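Side-chain contacts in Fe-superoxide dismutase homolog (Plasmodium berghei, PDB 2A03), which probably destroys toxic superoxide radicals by converting them to hydrogen peroxide and oxygen at a metal centre: residues S33-K38 / W168-Y173; S24-E29 / V184-N189. One frame throughout, in Å; residues are numbered along the deposited sequence.

Both contacts tie the N-terminal alpha-hairpin part of this iron/manganese superoxide dismutase to its C-terminal part, and their centres lie 13 Å apart. Contact 1 belongs to the active site itself: His35 and His170 are two of the four protein ligands of the manganese ion. Contact 2 lies away from that site, where His26 lies against residues of helix 180-187 and the chain that follows and holds a zinc ion. The manganese and zinc ions are 20.5 Å apart. Residues 24-29 lead into helix 29-51, which carries 33-38; 168-173 leads into helix 173-176, and 184-189 takes in part of helix 180-187 and the residues after it, so the same parts are joined twice.

Contact 1. Residues S33-K38 / W168-Y173. With MN (manganese (II) ion), chain C.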
ATOM      1  N   SER A  33      17.562   6.176  -1.558  1.00 33.00           N
ATOM      2  CA  SER A  33      18.395   5.016  -1.354  1.00 33.83           C
ATOM      3  C   SER A  33      17.557   3.786  -1.050  1.00 32.34           C
ATOM      4  O   SER A  33      17.822   2.739  -1.602  1.00 33.91           O
ATOM      5  CB  SER A  33      19.461   5.250  -0.258  1.00 34.79           C
ATOM      6  OG  SER A  33      18.892   5.171   1.028  1.00 42.25           O
ATOM      7  N   PHE A  34      16.543   3.893  -0.203  1.00 30.74           N
ATOM      8  CA  PHE A  34      15.667   2.738   0.045  1.00 30.81           C
ATOM      9  C   PHE A  34      14.786   2.447  -1.184  1.00 31.40           C
ATOM     10  O   PHE A  34      14.670   1.300  -1.625  1.00 32.39           O
ATOM     11  CB  PHE A  34      14.802   2.928   1.307  1.00 27.99           C
ATOM     12  CG  PHE A  34      15.529   2.643   2.585  1.00 28.46           C
ATOM     13  CD1 PHE A  34      15.691   1.328   3.033  1.00 28.61           C
ATOM     14  CD2 PHE A  34      16.072   3.669   3.343  1.00 27.64           C
ATOM     15  CE1 PHE A  34      16.403   1.046   4.228  1.00 25.57           C
ATOM     16  CE2 PHE A  34      16.775   3.397   4.539  1.00 27.29           C
ATOM     17  CZ  PHE A  34      16.939   2.088   4.977  1.00 23.91           C
ATOM     18  N   HIS A  35      14.185   3.493  -1.739  1.00 31.15           N
ATOM     19  CA  HIS A  35      13.246   3.350  -2.841  1.00 31.09           C
ATOM     20  C   HIS A  35      13.924   2.780  -4.092  1.00 31.00           C
ATOM     21  O   HIS A  35      13.367   1.916  -4.759  1.00 29.90           O
ATOM     22  CB  HIS A  35      12.610   4.707  -3.147  1.00 31.57           C
ATOM     23  CG  HIS A  35      11.274   4.627  -3.813  1.00 31.13           C
ATOM     24  ND1 HIS A  35      10.446   5.724  -3.936  1.00 30.40           N
ATOM     25  CD2 HIS A  35      10.610   3.584  -4.372  1.00 32.95           C
ATOM     26  CE1 HIS A  35       9.337   5.362  -4.560  1.00 33.03           C
ATOM     27  NE2 HIS A  35       9.406   4.065  -4.825  1.00 31.61           N
ATOM     28  N   TYR A  36      15.122   3.265  -4.407  1.00 31.87           N
ATOM     29  CA  TYR A  36      15.868   2.779  -5.576  1.00 31.53           C
ATOM     30  C   TYR A  36      16.701   1.514  -5.270  1.00 32.24           C
ATOM     31  O   TYR A  36      16.586   0.515  -5.990  1.00 31.63           O
ATOM     32  CB  TYR A  36      16.759   3.886  -6.125  1.00 31.72           C
ATOM     33  CG  TYR A  36      17.594   3.515  -7.349  1.00 31.76           C
ATOM     34  CD1 TYR A  36      17.006   3.337  -8.585  1.00 30.10           C
ATOM     35  CD2 TYR A  36      18.972   3.344  -7.252  1.00 34.14           C
ATOM     36  CE1 TYR A  36      17.750   3.030  -9.690  1.00 31.88           C
ATOM     37  CE2 TYR A  36      19.743   3.009  -8.362  1.00 32.37           C
ATOM     38  CZ  TYR A  36      19.121   2.861  -9.581  1.00 33.54           C
ATOM     39  OH  TYR A  36      19.844   2.546 -10.703  1.00 32.09           O
ATOM     40  N   ASN A  37      17.540   1.561  -4.227  1.00 32.54           N
ATOM     41  CA  ASN A  37      18.475   0.459  -3.939  1.00 32.93           C
ATOM     42  C   ASN A  37      17.846  -0.753  -3.265  1.00 33.06           C
ATOM     43  O   ASN A  37      18.438  -1.835  -3.290  1.00 33.01           O
ATOM     44  CB  ASN A  37      19.674   0.928  -3.107  1.00 32.71           C
ATOM     45  CG  ASN A  37      20.625   1.834  -3.892  1.00 36.23           C
ATOM     46  OD1 ASN A  37      20.881   1.623  -5.079  1.00 33.48           O
ATOM     47  ND2 ASN A  37      21.169   2.843  -3.210  1.00 41.36           N
ATOM     48  N   LYS A  38      16.670  -0.579  -2.654  1.00 33.14           N
ATOM     49  CA  LYS A  38      15.962  -1.710  -2.047  1.00 32.95           C
ATOM     50  C   LYS A  38      14.701  -2.080  -2.789  1.00 32.29           C
ATOM     51  O   LYS A  38      14.595  -3.199  -3.249  1.00 33.04           O
ATOM     52  CB  LYS A  38      15.645  -1.467  -0.580  1.00 34.46           C
ATOM     53  CG  LYS A  38      16.863  -1.224   0.260  1.00 37.59           C
ATOM     54  CD  LYS A  38      17.618  -2.488   0.456  1.00 38.63           C
ATOM     55  CE  LYS A  38      18.819  -2.292   1.390  1.00 41.15           C
ATOM     56  NZ  LYS A  38      19.494  -3.642   1.630  1.00 42.03           N
ATOM     57  N   TRP A 168       2.570   4.696  -3.416  1.00 31.24           N
ATOM     58  CA  TRP A 168       2.866   3.676  -2.373  1.00 31.02           C
ATOM     59  C   TRP A 168       3.449   4.402  -1.156  1.00 30.46           C
ATOM     60  O   TRP A 168       4.254   5.335  -1.312  1.00 29.99           O
ATOM     61  CB  TRP A 168       3.889   2.642  -2.848  1.00 31.01           C
ATOM     62  CG  TRP A 168       3.359   1.644  -3.843  1.00 31.90           C
ATOM     63  CD1 TRP A 168       2.775   1.908  -5.063  1.00 31.62           C
ATOM     64  CD2 TRP A 168       3.373   0.218  -3.715  1.00 31.97           C
ATOM     65  NE1 TRP A 168       2.428   0.736  -5.681  1.00 30.80           N
ATOM     66  CE2 TRP A 168       2.783  -0.314  -4.879  1.00 31.27           C
ATOM     67  CE3 TRP A 168       3.820  -0.659  -2.725  1.00 32.20           C
ATOM     68  CZ2 TRP A 168       2.635  -1.683  -5.077  1.00 32.99           C
ATOM     69  CZ3 TRP A 168       3.679  -2.004  -2.929  1.00 32.21           C
ATOM     70  CH2 TRP A 168       3.090  -2.508  -4.094  1.00 31.36           C
ATOM     71  N   GLU A 169       3.087   3.963   0.048  1.00 29.95           N
ATOM     72  CA  GLU A 169       3.560   4.627   1.267  1.00 29.83           C
ATOM     73  C   GLU A 169       5.100   4.745   1.330  1.00 30.13           C
ATOM     74  O   GLU A 169       5.620   5.722   1.889  1.00 30.91           O
ATOM     75  CB  GLU A 169       2.988   3.961   2.526  1.00 29.00           C
ATOM     76  CG  GLU A 169       1.536   4.324   2.730  1.00 29.88           C
ATOM     77  CD  GLU A 169       0.815   3.581   3.856  1.00 29.80           C
ATOM     78  OE1 GLU A 169       1.107   2.389   4.130  1.00 29.09           O
ATOM     79  OE2 GLU A 169      -0.106   4.196   4.439  1.00 29.86           O
ATOM     80  N   HIS A 170       5.819   3.779   0.755  1.00 30.00           N
ATOM     81  CA  HIS A 170       7.295   3.767   0.813  1.00 29.72           C
ATOM     82  C   HIS A 170       7.933   4.919   0.051  1.00 30.00           C
ATOM     83  O   HIS A 170       9.104   5.250   0.273  1.00 31.34           O
ATOM     84  CB  HIS A 170       7.886   2.416   0.327  1.00 29.35           C
ATOM     85  CG  HIS A 170       7.676   2.118  -1.131  1.00 30.51           C
ATOM     86  ND1 HIS A 170       7.037   0.974  -1.572  1.00 31.79           N
ATOM     87  CD2 HIS A 170       8.071   2.781  -2.250  1.00 30.28           C
ATOM     88  CE1 HIS A 170       7.019   0.964  -2.896  1.00 31.88           C
ATOM     89  NE2 HIS A 170       7.634   2.053  -3.333  1.00 31.33           N
ATOM     90  N   ALA A 171       7.176   5.510  -0.864  1.00 29.28           N
ATOM     91  CA  ALA A 171       7.657   6.636  -1.631  1.00 29.28           C
ATOM     92  C   ALA A 171       7.830   7.862  -0.751  1.00 28.69           C
ATOM     93  O   ALA A 171       8.632   8.742  -1.078  1.00 27.57           O
ATOM     94  CB  ALA A 171       6.694   6.955  -2.798  1.00 29.68           C
ATOM     95  N   TYR A 172       7.090   7.922   0.364  1.00 28.48           N
ATOM     96  CA  TYR A 172       7.077   9.134   1.197  1.00 28.27           C
ATOM     97  C   TYR A 172       7.144   8.939   2.711  1.00 27.77           C
ATOM     98  O   TYR A 172       7.333   9.899   3.439  1.00 28.99           O
ATOM     99  CB  TYR A 172       5.853   9.993   0.836  1.00 27.59           C
ATOM    100  CG  TYR A 172       4.498   9.348   1.088  1.00 28.36           C
ATOM    101  CD1 TYR A 172       3.882   9.412   2.351  1.00 27.46           C
ATOM    102  CD2 TYR A 172       3.815   8.697   0.056  1.00 27.11           C
ATOM    103  CE1 TYR A 172       2.635   8.827   2.563  1.00 27.23           C
ATOM    104  CE2 TYR A 172       2.587   8.119   0.259  1.00 27.42           C
ATOM    105  CZ  TYR A 172       1.985   8.192   1.506  1.00 28.59           C
ATOM    106  OH  TYR A 172       0.749   7.609   1.682  1.00 26.28           O
ATOM    107  N   TYR A 173       7.012   7.715   3.202  1.00 28.18           N
ATOM    108  CA  TYR A 173       6.894   7.518   4.635  1.00 27.81           C
ATOM    109  C   TYR A 173       8.123   7.958   5.403  1.00 27.66           C
ATOM    110  O   TYR A 173       8.007   8.440   6.529  1.00 26.59           O
ATOM    111  CB  TYR A 173       6.534   6.060   4.998  1.00 28.25           C
ATOM    112  CG  TYR A 173       5.566   6.057   6.154  1.00 26.82           C
ATOM    113  CD1 TYR A 173       4.202   6.255   5.930  1.00 25.93           C
ATOM    114  CD2 TYR A 173       6.020   5.960   7.471  1.00 26.55           C
ATOM    115  CE1 TYR A 173       3.315   6.304   6.980  1.00 28.22           C
ATOM    116  CE2 TYR A 173       5.140   6.010   8.528  1.00 28.62           C
ATOM    117  CZ  TYR A 173       3.793   6.182   8.283  1.00 27.31           C
ATOM    118  OH  TYR A 173       2.922   6.229   9.324  1.00 27.48           O
TER
HETATM  119 MN    MN C 200       7.703   2.848  -5.299  1.00 25.32          MN
HETATM  120  O   HOH W   1      10.070   8.485  -3.518  1.00 26.62           O
HETATM  121  O   HOH W   2       5.782   1.702  -5.881  1.00 28.56           O
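His35 and His170 meet at the manganese ion, each giving it NE2 at 2.1 Å. The metal draws these two nitrogens together, NE2 of His35 to NE2 of His170, at 3.1 Å without a hydrogen bond. The rings form an offset edge-to-face pair with planes at 75°: CD2 of His170 reaches over the rim of one face of the His35 ring. CB of Ala171 packs obliquely beside that ring, 3.6 Å from CE1 of His35. Water 2 is a further manganese ligand, and His82 and Asp166 complete the site.

Next come the groups that fix the rings. Water 1 accepts from ND1 of His35 in the ring plane and donates to the backbone O of Ala171, both at 2.8 Å, which, with the NE2-manganese bond, helps fix the rotation of the His35 ring. At His170, CG sits between the backbone N and the carbonyl carbon (chi1 67°), turning NE2 to the metal; its ND1 is hydrogen-bonded to Glu169 OE2 of the second subunit. The dimer interface therefore supplies a second-shell residue for the metal. CB of Trp168 lies over one face of the His170 ring, and the ring also stacks with His39.

The manganese thus joins helices 29-51 (His35) and 70-87 (His82) of the N-terminal part to strand 160-166 (Asp166) and the loop between it and helix 173-176 (His170).

Contact 2. Residues S24-E29 / V184-N189; sequences SPHISE and VKAWWN. With ZN (zinc ion), chain D.
His26 lays one face of its imidazole on CB of Asn189, a CH-pi contact in which that carbon is 3.5 Å from the ring centroid and 13° off the ring normal. The amide of Asn189 continues beyond the ring, its plane tilted 27° from it, and brings ND2 to 3.4 Å from CE1 of His26. ND2 also nears ND1 of His26, but two donors do not bond; the amide instead makes a weak bond to the backbone O of Ala186 at 3.4 Å. CG of His26 stands anti to its carbonyl carbon (chi1 -48°), a turn that sets the ring against Asn189.

The tight part is this ring face on CB of Asn189 together with the methyl of Ala186, buried on helix 180-187, which fits against the His26 backbone: CB of Ala186 is 3.6 Å from O of His26. That carbonyl also accepts a hydrogen bond from Tyr176 OH, of helix 173-176.

On the looser side, exposed Pro25, preceded by a cis peptide bond, places CD over the opposite ring face at 4.2 Å from its plane. At the ring's outer edge NE2 of His26 binds the zinc ion at 2.3 Å, together with waters 3 and 4, and water 3 donates to O of Asn189.

The union thus rests on van der Waals and CH-pi contact and a zinc-water link from His26 to O of Asn189, with no direct hydrogen bond. With one histidine and two waters as its ligands within this assembly, the zinc is probably an adventitious surface ion, unlikely to take part in catalysis.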
ATOM      1  N   SER A  24      16.424  16.335  -2.601  1.00 28.15           N
ATOM      2  CA  SER A  24      16.142  16.853  -1.274  1.00 27.95           C
ATOM      3  C   SER A  24      15.987  18.363  -1.349  1.00 28.35           C
ATOM      4  O   SER A  24      16.583  18.989  -2.221  1.00 27.58           O
ATOM      5  CB  SER A  24      17.231  16.458  -0.270  1.00 27.82           C
ATOM      6  OG  SER A  24      18.481  17.113  -0.489  1.00 27.08           O
ATOM      7  N   PRO A  25      15.192  18.956  -0.424  1.00 28.25           N
ATOM      8  CA  PRO A  25      14.470  18.316   0.687  1.00 28.02           C
ATOM      9  C   PRO A  25      13.134  17.716   0.267  1.00 29.22           C
ATOM     10  O   PRO A  25      12.453  17.126   1.102  1.00 30.38           O
ATOM     11  CB  PRO A  25      14.190  19.482   1.626  1.00 27.74           C
ATOM     12  CG  PRO A  25      13.958  20.626   0.671  1.00 27.77           C
ATOM     13  CD  PRO A  25      14.965  20.413  -0.441  1.00 27.37           C
ATOM     14  N   HIS A  26      12.766  17.866  -1.005  1.00 27.72           N
ATOM     15  CA  HIS A  26      11.483  17.405  -1.485  1.00 27.78           C
ATOM     16  C   HIS A  26      11.318  15.892  -1.333  1.00 27.94           C
ATOM     17  O   HIS A  26      10.325  15.428  -0.768  1.00 26.72           O
ATOM     18  CB  HIS A  26      11.323  17.803  -2.938  1.00 26.80           C
ATOM     19  CG  HIS A  26      11.664  19.234  -3.188  1.00 28.91           C
ATOM     20  ND1 HIS A  26      11.064  20.268  -2.503  1.00 26.52           N
ATOM     21  CD2 HIS A  26      12.579  19.801  -4.009  1.00 26.35           C
ATOM     22  CE1 HIS A  26      11.567  21.410  -2.924  1.00 29.74           C
ATOM     23  NE2 HIS A  26      12.482  21.154  -3.840  1.00 27.35           N
ATOM     24  N   ILE A  27      12.274  15.139  -1.874  1.00 28.42           N
ATOM     25  CA  ILE A  27      12.418  13.726  -1.542  1.00 29.34           C
ATOM     26  C   ILE A  27      13.847  13.552  -0.994  1.00 29.62           C
ATOM     27  O   ILE A  27      14.838  13.975  -1.618  1.00 30.02           O
ATOM     28  CB  ILE A  27      12.101  12.789  -2.732  1.00 30.31           C
ATOM     29  CG1 ILE A  27      10.645  12.984  -3.188  1.00 30.93           C
ATOM     30  CG2 ILE A  27      12.291  11.322  -2.351  1.00 30.55           C
ATOM     31  CD1 ILE A  27      10.330  12.386  -4.560  1.00 31.05           C
ATOM     32  N   SER A  28      13.940  12.978   0.200  1.00 28.47           N
ATOM     33  CA  SER A  28      15.234  12.838   0.851  1.00 28.44           C
ATOM     34  C   SER A  28      16.171  11.812   0.188  1.00 28.20           C
ATOM     35  O   SER A  28      15.747  10.906  -0.547  1.00 27.27           O
ATOM     36  CB  SER A  28      15.064  12.507   2.339  1.00 26.83           C
ATOM     37  OG  SER A  28      14.787  11.140   2.526  1.00 24.89           O
ATOM     38  N   GLU A  29      17.451  12.000   0.472  1.00 28.79           N
ATOM     39  CA  GLU A  29      18.504  11.066   0.115  1.00 29.45           C
ATOM     40  C   GLU A  29      18.219   9.670   0.634  1.00 28.50           C
ATOM     41  O   GLU A  29      18.341   8.692  -0.114  1.00 28.26           O
ATOM     42  CB  GLU A  29      19.838  11.554   0.651  1.00 28.39           C
ATOM     43  CG  GLU A  29      21.008  10.788   0.117  1.00 30.87           C
ATOM     44  CD  GLU A  29      22.291  11.125   0.850  1.00 33.88           C
ATOM     45  OE1 GLU A  29      22.431  10.750   2.042  1.00 46.66           O
ATOM     46  OE2 GLU A  29      23.160  11.760   0.234  1.00 40.78           O
ATOM     47  N   VAL A 184       2.999  15.245  -1.927  1.00 30.95           N
ATOM     48  CA  VAL A 184       2.490  15.675  -3.217  1.00 31.85           C
ATOM     49  C   VAL A 184       2.909  17.131  -3.504  1.00 31.86           C
ATOM     50  O   VAL A 184       3.368  17.439  -4.618  1.00 30.39           O
ATOM     51  CB  VAL A 184       0.950  15.442  -3.341  1.00 31.37           C
ATOM     52  CG1 VAL A 184       0.397  16.113  -4.575  1.00 31.91           C
ATOM     53  CG2 VAL A 184       0.655  13.951  -3.390  1.00 30.20           C
ATOM     54  N   LYS A 185       2.813  18.001  -2.503  1.00 31.77           N
ATOM     55  CA  LYS A 185       3.247  19.390  -2.692  1.00 33.54           C
ATOM     56  C   LYS A 185       4.726  19.453  -3.066  1.00 32.75           C
ATOM     57  O   LYS A 185       5.108  20.164  -3.994  1.00 32.19           O
ATOM     58  CB  LYS A 185       2.986  20.246  -1.451  1.00 34.34           C
ATOM     59  CG  LYS A 185       1.534  20.569  -1.266  1.00 37.83           C
ATOM     60  CD  LYS A 185       1.300  21.550  -0.096  1.00 38.41           C
ATOM     61  CE  LYS A 185      -0.206  21.623   0.272  1.00 39.91           C
ATOM     62  NZ  LYS A 185      -1.016  22.371  -0.769  1.00 42.58           N
ATOM     63  N   ALA A 186       5.545  18.692  -2.343  1.00 31.51           N
ATOM     64  CA  ALA A 186       6.961  18.593  -2.640  1.00 31.47           C
ATOM     65  C   ALA A 186       7.247  18.103  -4.063  1.00 30.95           C
ATOM     66  O   ALA A 186       8.150  18.604  -4.739  1.00 31.74           O
ATOM     67  CB  ALA A 186       7.622  17.682  -1.643  1.00 32.37           C
ATOM     68  N   TRP A 187       6.499  17.107  -4.507  1.00 30.16           N
ATOM     69  CA  TRP A 187       6.705  16.540  -5.820  1.00 30.26           C
ATOM     70  C   TRP A 187       6.553  17.557  -6.965  1.00 29.59           C
ATOM     71  O   TRP A 187       7.204  17.404  -8.000  1.00 29.94           O
ATOM     72  CB  TRP A 187       5.779  15.341  -6.017  1.00 30.75           C
ATOM     73  CG  TRP A 187       5.925  14.652  -7.328  1.00 31.40           C
ATOM     74  CD1 TRP A 187       6.820  13.657  -7.649  1.00 32.82           C
ATOM     75  CD2 TRP A 187       5.151  14.883  -8.505  1.00 32.03           C
ATOM     76  NE1 TRP A 187       6.643  13.266  -8.952  1.00 31.31           N
ATOM     77  CE2 TRP A 187       5.629  14.002  -9.501  1.00 30.92           C
ATOM     78  CE3 TRP A 187       4.103  15.749  -8.817  1.00 31.40           C
ATOM     79  CZ2 TRP A 187       5.093  13.968 -10.785  1.00 32.62           C
ATOM     80  CZ3 TRP A 187       3.578  15.714 -10.094  1.00 32.08           C
ATOM     81  CH2 TRP A 187       4.075  14.833 -11.066  1.00 30.81           C
ATOM     82  N   TRP A 188       5.732  18.595  -6.800  1.00 29.54           N
ATOM     83  CA  TRP A 188       5.617  19.600  -7.872  1.00 30.01           C
ATOM     84  C   TRP A 188       6.915  20.402  -8.086  1.00 30.36           C
ATOM     85  O   TRP A 188       7.131  20.966  -9.173  1.00 30.79           O
ATOM     86  CB  TRP A 188       4.450  20.536  -7.642  1.00 29.58           C
ATOM     87  CG  TRP A 188       3.145  19.838  -7.765  1.00 28.95           C
ATOM     88  CD1 TRP A 188       2.337  19.467  -6.750  1.00 29.00           C
ATOM     89  CD2 TRP A 188       2.498  19.429  -8.972  1.00 28.65           C
ATOM     90  NE1 TRP A 188       1.222  18.848  -7.232  1.00 29.83           N
ATOM     91  CE2 TRP A 188       1.291  18.801  -8.599  1.00 30.39           C
ATOM     92  CE3 TRP A 188       2.818  19.528 -10.332  1.00 28.85           C
ATOM     93  CZ2 TRP A 188       0.388  18.266  -9.542  1.00 28.70           C
ATOM     94  CZ3 TRP A 188       1.933  18.992 -11.268  1.00 29.03           C
ATOM     95  CH2 TRP A 188       0.730  18.369 -10.867  1.00 29.04           C
ATOM     96  N   ASN A 189       7.783  20.407  -7.071  1.00 29.50           N
ATOM     97  CA  ASN A 189       9.108  21.021  -7.182  1.00 30.16           C
ATOM     98  C   ASN A 189      10.094  20.160  -7.977  1.00 29.70           C
ATOM     99  O   ASN A 189      11.191  20.615  -8.298  1.00 28.63           O
ATOM    100  CB  ASN A 189       9.696  21.307  -5.796  1.00 29.90           C
ATOM    101  CG  ASN A 189       8.879  22.302  -5.022  1.00 28.90           C
ATOM    102  OD1 ASN A 189       8.684  23.416  -5.469  1.00 31.98           O
ATOM    103  ND2 ASN A 189       8.371  21.897  -3.875  1.00 28.77           N
TER
HETATM  104 ZN    ZN D 600      13.698  22.455  -5.358  1.00 64.06          ZN
HETATM  105  O   HOH W   3      12.559  22.911  -7.527  1.00 43.08           O
HETATM  106  O   HOH W   4      12.362  23.972  -4.302  1.00 49.43           O